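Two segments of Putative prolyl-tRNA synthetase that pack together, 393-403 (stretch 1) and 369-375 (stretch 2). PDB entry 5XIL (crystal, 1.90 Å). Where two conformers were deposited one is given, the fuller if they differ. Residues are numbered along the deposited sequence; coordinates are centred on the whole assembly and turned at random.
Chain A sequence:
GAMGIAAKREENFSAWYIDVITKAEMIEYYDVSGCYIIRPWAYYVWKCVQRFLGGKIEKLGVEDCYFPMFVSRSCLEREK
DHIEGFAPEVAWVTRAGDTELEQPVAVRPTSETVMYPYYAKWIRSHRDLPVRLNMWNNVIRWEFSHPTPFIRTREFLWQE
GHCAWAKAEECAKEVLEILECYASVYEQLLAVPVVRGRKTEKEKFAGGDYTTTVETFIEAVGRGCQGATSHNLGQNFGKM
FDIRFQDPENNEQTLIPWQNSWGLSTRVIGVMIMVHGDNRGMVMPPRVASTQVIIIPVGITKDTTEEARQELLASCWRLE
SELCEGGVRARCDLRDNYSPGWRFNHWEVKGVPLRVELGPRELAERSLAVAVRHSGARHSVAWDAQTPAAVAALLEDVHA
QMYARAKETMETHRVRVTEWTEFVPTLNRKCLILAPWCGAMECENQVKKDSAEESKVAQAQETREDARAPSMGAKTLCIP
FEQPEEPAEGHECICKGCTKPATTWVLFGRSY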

# COMPACT_ATOMS: atom_id res chain seq x y z
N ALA A 393 13.39 20.88 10.88
CA ALA A 393 14.68 20.49 11.46
C ALA A 393 14.56 20.05 12.90
O ALA A 393 15.27 19.11 13.33
CB ALA A 393 15.77 21.55 11.31
N LEU A 394 13.73 20.71 13.67
CA LEU A 394 13.50 20.28 15.01
C LEU A 394 12.91 18.83 15.08
O LEU A 394 13.29 18.05 15.97
CB LEU A 394 12.55 21.19 15.70
CG LEU A 394 12.21 20.90 17.13
CD1 LEU A 394 13.43 20.57 17.98
CD2 LEU A 394 11.46 22.13 17.66
N LEU A 395 12.00 18.54 14.16
CA LEU A 395 11.50 17.13 14.04
C LEU A 395 12.62 16.14 13.68
O LEU A 395 12.62 14.99 14.14
CB LEU A 395 10.37 17.05 13.05
CG LEU A 395 9.09 17.69 13.52
CD1 LEU A 395 8.21 17.86 12.26
CD2 LEU A 395 8.37 16.92 14.65
N GLU A 396 13.63 16.53 12.92
CA GLU A 396 14.71 15.60 12.64
C GLU A 396 15.56 15.43 13.86
O GLU A 396 16.07 14.34 14.11
CB GLU A 396 15.53 16.05 11.41
CG GLU A 396 14.82 15.73 10.12
CD GLU A 396 14.76 14.21 9.86
OE1 GLU A 396 15.77 13.62 9.45
OE2 GLU A 396 13.70 13.59 10.07
N ASP A 397 15.77 16.51 14.64
CA ASP A 397 16.49 16.37 15.89
C ASP A 397 15.74 15.49 16.89
O ASP A 397 16.37 14.68 17.60
CB ASP A 397 16.78 17.74 16.53
CG ASP A 397 17.52 17.60 17.80
OD1 ASP A 397 18.69 17.14 17.79
OD2 ASP A 397 16.89 17.87 18.82
N VAL A 398 14.44 15.65 16.96
CA VAL A 398 13.64 14.77 17.77
C VAL A 398 13.89 13.27 17.40
O VAL A 398 14.13 12.47 18.34
CB VAL A 398 12.17 15.09 17.68
CG1 VAL A 398 11.32 13.93 18.29
CG2 VAL A 398 11.85 16.42 18.37
N HIS A 399 13.81 12.94 16.12
CA HIS A 399 14.16 11.56 15.70
C HIS A 399 15.53 11.14 16.24
O HIS A 399 15.67 10.05 16.88
CB HIS A 399 14.20 11.40 14.19
CG HIS A 399 14.54 10.02 13.75
ND1 HIS A 399 13.59 9.01 13.67
CD2 HIS A 399 15.73 9.42 13.50
CE1 HIS A 399 14.17 7.88 13.32
NE2 HIS A 399 15.48 8.08 13.26
N ALA A 400 16.52 11.97 16.00
CA ALA A 400 17.87 11.67 16.41
C ALA A 400 17.99 11.43 17.91
O ALA A 400 18.70 10.51 18.34
CB ALA A 400 18.88 12.74 15.94
N GLN A 401 17.36 12.27 18.68
CA GLN A 401 17.44 12.17 20.10
C GLN A 401 16.73 10.92 20.65
O GLN A 401 17.20 10.28 21.57
CB GLN A 401 16.93 13.47 20.72
CG GLN A 401 17.83 14.65 20.38
CD GLN A 401 17.44 15.94 21.08
OE1 GLN A 401 17.20 15.96 22.24
NE2 GLN A 401 17.46 17.02 20.36
N MET A 402 15.58 10.62 20.08
CA MET A 402 14.84 9.46 20.55
C MET A 402 15.64 8.20 20.28
O MET A 402 15.61 7.26 21.12
CB MET A 402 13.48 9.36 19.80
CG MET A 402 12.46 10.37 20.28
SD MET A 402 10.90 10.27 19.38
CE MET A 402 10.32 8.64 19.97
N TYR A 403 16.23 8.13 19.11
CA TYR A 403 17.05 6.98 18.69
C TYR A 403 18.22 6.86 19.65
O TYR A 403 18.51 5.78 20.18
CB TYR A 403 17.47 7.07 17.26
CG TYR A 403 18.37 5.94 16.88
CD1 TYR A 403 17.85 4.65 16.67
CD2 TYR A 403 19.74 6.10 16.84
CE1 TYR A 403 18.70 3.58 16.40
CE2 TYR A 403 20.60 5.03 16.65
CZ TYR A 403 20.05 3.77 16.38
OH TYR A 403 20.86 2.71 16.13
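Stretch 2 (369-375) AVAVRHS

The contact is a small, mostly apolar packing of a strand end and the turn after it against one side of a helix, with no direct hydrogen bond between the stretches and two waters joining them at the margin. Stretch 1 is helical throughout; stretch 2 is extended from Ala-369 to Val-372, then turns to helical phi/psi values at Arg-373 and His-374. Both chains advance in the same general sense, so Val-370, Val-372 and His-374 meet successively later parts of the helix. Alternation in the strand directs Val-370 and Val-372 toward the helix. Val-370 CG1 lies 4.0 Å from Leu-394 CD2, and Val-372 CG1 lies 3.9 Å from Val-398 CG2; these branched apolar side chains suit a carbon-against-carbon contact that requires no polar partner.

His-374, with chi1 in p, has the most surface covered by the other stretch. His-374 CD2 is 3.7 Å from Val-398 CG1, His-374 CE1 3.5 Å from Gln-401 CB, and His-374 CB 4.0 Å from Met-402 CG, part of a flexible apolar chain, which sits over one ring face. Imidazole suits this boundary, packing its carbons on the helix while His-374 NE2 is hydrogen-bonded to water 1 at 2.9 Å; that water donates to Asp-397 OD2 at 3.1 Å. Water 2 similarly links Ser-375 OG (2.7 Å) to Gln-401 OE1 (3.2 Å), so partly exposed Gln-401 combines apolar packing with a polar end.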

# COMPACT_ATOMS: atom_id res chain seq x y z
N ALA A 369 5.92 29.31 21.02
CA ALA A 369 6.36 28.50 22.12
C ALA A 369 6.13 27.02 21.78
O ALA A 369 5.00 26.62 21.59
CB ALA A 369 5.55 28.84 23.35
N VAL A 370 7.19 26.25 21.78
CA VAL A 370 7.17 24.88 21.28
C VAL A 370 7.58 23.99 22.42
O VAL A 370 8.59 24.21 23.04
CB VAL A 370 8.13 24.70 20.12
CG1 VAL A 370 8.10 23.24 19.61
CG2 VAL A 370 7.79 25.63 19.01
N ALA A 371 6.74 23.03 22.74
CA ALA A 371 7.01 22.07 23.77
C ALA A 371 7.35 20.75 23.07
O ALA A 371 6.51 20.26 22.27
CB ALA A 371 5.74 21.88 24.57
N VAL A 372 8.55 20.21 23.33
CA VAL A 372 9.01 18.95 22.75
C VAL A 372 8.60 17.76 23.61
O VAL A 372 8.93 17.69 24.82
CB VAL A 372 10.54 18.95 22.63
CG1 VAL A 372 11.03 17.74 21.94
CG2 VAL A 372 11.00 20.20 21.93
N ARG A 373 7.78 16.87 23.06
CA ARG A 373 7.20 15.81 23.81
C ARG A 373 8.22 14.80 24.45
O ARG A 373 8.09 14.43 25.63
CB ARG A 373 6.20 15.04 22.97
CG ARG A 373 5.57 13.81 23.64
CD ARG A 373 4.72 14.09 24.84
NE ARG A 373 4.18 12.86 25.40
CZ ARG A 373 4.80 12.08 26.26
NH1 ARG A 373 5.99 12.43 26.80
NH2 ARG A 373 4.21 10.98 26.62
N HIS A 374 9.20 14.36 23.71
CA HIS A 374 10.06 13.30 24.24
C HIS A 374 10.88 13.81 25.42
O HIS A 374 11.06 13.08 26.34
CB HIS A 374 10.92 12.68 23.15
CG HIS A 374 12.05 13.54 22.70
ND1 HIS A 374 13.32 13.40 23.20
CD2 HIS A 374 12.10 14.57 21.82
CE1 HIS A 374 14.11 14.28 22.62
NE2 HIS A 374 13.39 15.02 21.79
N SER A 375 11.34 15.07 25.37
CA SER A 375 12.34 15.61 26.31
C SER A 375 11.70 16.56 27.31
O SER A 375 12.28 16.79 28.35
CB SER A 375 13.46 16.33 25.57
OG SER A 375 12.89 17.45 24.92
O HOH W 1 14.34 17.48 20.51
O HOH W 2 14.88 17.96 23.24